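Local coordinates for 3-methylaspartate ammonia-lyase (Citrobacter amalonaticus, PDB 1KKO) that catalyses the reversible anti elimination of ammonia from L-threo-3-methylaspartate to give mesaconate, as a magnesium-dependent homodimer of the enolase superfamily, at the interface of chains A and B. Sequence-based numbering; all coordinates share one arbitrary frame. Chains: chain A/B, 3-methylaspartate ammonia-lyase.

The interface of chains A and B. Residues chain A 16, 32, 47; chain B 183, 186-187, 391-392.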
ATOM      1  N   TYR A  16      -1.081  -6.944 -10.475  1.00  9.92           N
ATOM      2  CA  TYR A  16      -0.738  -7.470 -11.790  1.00 10.25           C
ATOM      3  C   TYR A  16      -2.002  -7.642 -12.601  1.00 10.67           C
ATOM      4  O   TYR A  16      -3.094  -7.807 -12.055  1.00 10.80           O
ATOM      5  CB  TYR A  16      -0.005  -8.845 -11.634  1.00 10.57           C
ATOM      6  CG  TYR A  16       1.264  -8.591 -10.894  1.00 10.21           C
ATOM      7  CD1 TYR A  16       1.256  -8.458  -9.521  1.00 10.36           C
ATOM      8  CD2 TYR A  16       2.443  -8.322 -11.571  1.00  9.71           C
ATOM      9  CE1 TYR A  16       2.387  -8.079  -8.848  1.00 10.02           C
ATOM     10  CE2 TYR A  16       3.570  -7.937 -10.906  1.00 10.63           C
ATOM     11  CZ  TYR A  16       3.535  -7.797  -9.544  1.00 10.52           C
ATOM     12  OH  TYR A  16       4.636  -7.372  -8.858  1.00 11.58           O
ATOM     13  N   PHE A  32       6.707 -16.613  -9.246  1.00 13.76           N
ATOM     14  CA  PHE A  32       5.537 -15.751  -9.423  1.00 13.39           C
ATOM     15  C   PHE A  32       5.057 -15.693 -10.862  1.00 13.90           C
ATOM     16  O   PHE A  32       4.016 -15.098 -11.148  1.00 14.85           O
ATOM     17  CB  PHE A  32       5.932 -14.338  -8.999  1.00 13.02           C
ATOM     18  CG  PHE A  32       4.777 -13.418  -8.706  1.00 13.02           C
ATOM     19  CD1 PHE A  32       3.950 -13.637  -7.619  1.00 12.71           C
ATOM     20  CD2 PHE A  32       4.549 -12.302  -9.489  1.00 12.41           C
ATOM     21  CE1 PHE A  32       2.915 -12.770  -7.339  1.00 13.92           C
ATOM     22  CE2 PHE A  32       3.519 -11.435  -9.197  1.00 12.64           C
ATOM     23  CZ  PHE A  32       2.699 -11.680  -8.129  1.00 13.24           C
ATOM     24  N   ARG A  47       0.885 -13.208 -16.965  1.00 13.19           N
ATOM     25  CA  ARG A  47       0.899 -12.227 -15.898  1.00 12.75           C
ATOM     26  C   ARG A  47       1.790 -11.067 -16.320  1.00 13.14           C
ATOM     27  O   ARG A  47       2.919 -11.279 -16.760  1.00 13.47           O
ATOM     28  CB  ARG A  47       1.397 -12.867 -14.603  1.00 12.25           C
ATOM     29  CG  ARG A  47       1.756 -11.921 -13.504  1.00 12.26           C
ATOM     30  CD  ARG A  47       1.923 -12.611 -12.187  1.00 12.74           C
ATOM     31  NE  ARG A  47       0.631 -12.926 -11.607  1.00 12.40           N
ATOM     32  CZ  ARG A  47       0.448 -13.683 -10.546  1.00 12.43           C
ATOM     33  NH1 ARG A  47      -0.769 -13.843 -10.060  1.00 14.85           N
ATOM     34  NH2 ARG A  47       1.475 -14.312  -9.980  1.00 14.42           N
TER
ATOM     35  N   LYS B 183       8.438 -10.233  -8.733  1.00 11.02           N
ATOM     36  CA  LYS B 183       7.626  -9.019  -8.777  1.00 11.25           C
ATOM     37  C   LYS B 183       8.491  -7.820  -9.143  1.00 10.67           C
ATOM     38  O   LYS B 183       8.125  -6.985  -9.982  1.00 10.90           O
ATOM     39  CB  LYS B 183       7.013  -8.730  -7.411  1.00 11.34           C
ATOM     40  CG  LYS B 183       5.909  -9.660  -6.958  1.00 12.09           C
ATOM     41  CD  LYS B 183       5.342  -9.116  -5.641  1.00 12.99           C
ATOM     42  CE  LYS B 183       4.154  -9.879  -5.117  1.00 13.80           C
ATOM     43  NZ  LYS B 183       3.759  -9.266  -3.823  1.00 14.39           N
ATOM     44  N   LEU B 186       9.619  -7.788 -12.754  1.00 10.75           N
ATOM     45  CA  LEU B 186       8.496  -7.423 -13.613  1.00 11.10           C
ATOM     46  C   LEU B 186       8.229  -5.920 -13.600  1.00 11.32           C
ATOM     47  O   LEU B 186       7.844  -5.349 -14.611  1.00 12.18           O
ATOM     48  CB  LEU B 186       7.235  -8.164 -13.181  1.00 11.58           C
ATOM     49  CG  LEU B 186       7.152  -9.652 -13.520  1.00 13.08           C
ATOM     50  CD1 LEU B 186       5.854 -10.224 -12.990  1.00 14.94           C
ATOM     51  CD2 LEU B 186       7.268  -9.905 -15.005  1.00 15.23           C
ATOM     52  N   LYS B 187       8.453  -5.284 -12.459  1.00 10.79           N
ATOM     53  CA  LYS B 187       8.221  -3.857 -12.298  1.00 11.05           C
ATOM     54  C   LYS B 187       9.500  -3.028 -12.412  1.00 10.86           C
ATOM     55  O   LYS B 187       9.520  -1.868 -12.029  1.00 11.36           O
ATOM     56  CB  LYS B 187       7.440  -3.605 -11.016  1.00 10.94           C
ATOM     57  CG  LYS B 187       6.024  -4.166 -11.138  1.00 11.30           C
ATOM     58  CD  LYS B 187       5.160  -3.923  -9.927  1.00 11.18           C
ATOM     59  CE  LYS B 187       3.697  -4.253 -10.245  1.00 10.94           C
ATOM     60  NZ  LYS B 187       2.816  -4.222  -9.045  1.00 11.26           N
ATOM     61  N   PHE B 391       5.310  -5.069  -1.192  1.00 10.66           N
ATOM     62  CA  PHE B 391       6.116  -4.455  -2.243  1.00 10.40           C
ATOM     63  C   PHE B 391       5.299  -3.665  -3.284  1.00  9.80           C
ATOM     64  O   PHE B 391       5.581  -2.486  -3.553  1.00 10.08           O
ATOM     65  CB  PHE B 391       7.075  -5.453  -2.942  1.00  9.97           C
ATOM     66  CG  PHE B 391       7.582  -4.925  -4.253  1.00 10.89           C
ATOM     67  CD1 PHE B 391       7.038  -5.373  -5.432  1.00 11.73           C
ATOM     68  CD2 PHE B 391       8.514  -3.899  -4.302  1.00 11.41           C
ATOM     69  CE1 PHE B 391       7.414  -4.835  -6.627  1.00 13.45           C
ATOM     70  CE2 PHE B 391       8.897  -3.372  -5.521  1.00 12.64           C
ATOM     71  CZ  PHE B 391       8.334  -3.864  -6.670  1.00 13.45           C
ATOM     72  N   ASP B 392       4.281  -4.296  -3.866  1.00  9.35           N
ATOM     73  CA  ASP B 392       3.541  -3.657  -4.940  1.00  9.18           C
ATOM     74  C   ASP B 392       2.977  -2.324  -4.500  1.00  8.92           C
ATOM     75  O   ASP B 392       3.021  -1.336  -5.236  1.00  9.57           O
ATOM     76  CB  ASP B 392       2.411  -4.561  -5.405  1.00  9.40           C
ATOM     77  CG  ASP B 392       2.895  -5.874  -5.870  1.00 10.82           C
ATOM     78  OD1 ASP B 392       3.641  -5.897  -6.876  1.00 10.85           O
ATOM     79  OD2 ASP B 392       2.575  -6.918  -5.260  1.00 11.98           O
TER
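The A:Phe32 ring is sandwiched between A:Arg47 of its own chain and B:Lys183 of the partner: on one face B:Lys183 CG sits 3.9 Å from the A:Phe32 ring centroid, displaced toward the rim, a CH-pi contact; over the centre of the other face lies the guanidinium nitrogen NH2 of A:Arg47. The same ring turns its CE2 edge onto the face of the A:Tyr16 ring, an edge-to-face pairing within chain A. A:Arg47 NH2 also donates to A:Phe32 O at 2.9 Å, tying the guanidinium to the backbone of the residue whose ring it covers, which may help to hold the ring in place.

A:Tyr16, at the start of strand 16-18, reaches across with CG anti to its carbonyl carbon (chi1 -63°). The phenol A:Tyr16 OH donates to the carboxylate oxygen B:Asp392 OD1 at 2.7 Å, and that oxygen accepts through its syn lone pair; the ring and carboxylate planes stand 79° apart. B:Leu186 CD1 packs against A:Tyr16 CE2 at 3.8 Å, and B:Lys187 brings its CE methylene to A:Tyr16 CZ at 3.6 Å.

B:Asp392 opens helix 392-409, and two lysines from the end of helix 179-186 and just beyond it hold its carboxylate by salt bridges. These positive charges would be expected to favour the ionised carboxylate. The extended B:Lys183 chain does two jobs: CG and CE pass the A:Phe32 ring across the interface, and B:Lys183 NZ binds B:Asp392 OD2 at 3.0 Å within chain B. This patch and its two-fold twin belong to the homodimer interface, suggesting a role in assembly. The centre of this patch lies about 23 Å from the catalytic B:Lys331. B:Asp392 OD1 is shared: besides the phenol, it accepts from B:Lys187 NZ at 2.9 Å, which approaches 38° out of the carboxylate plane.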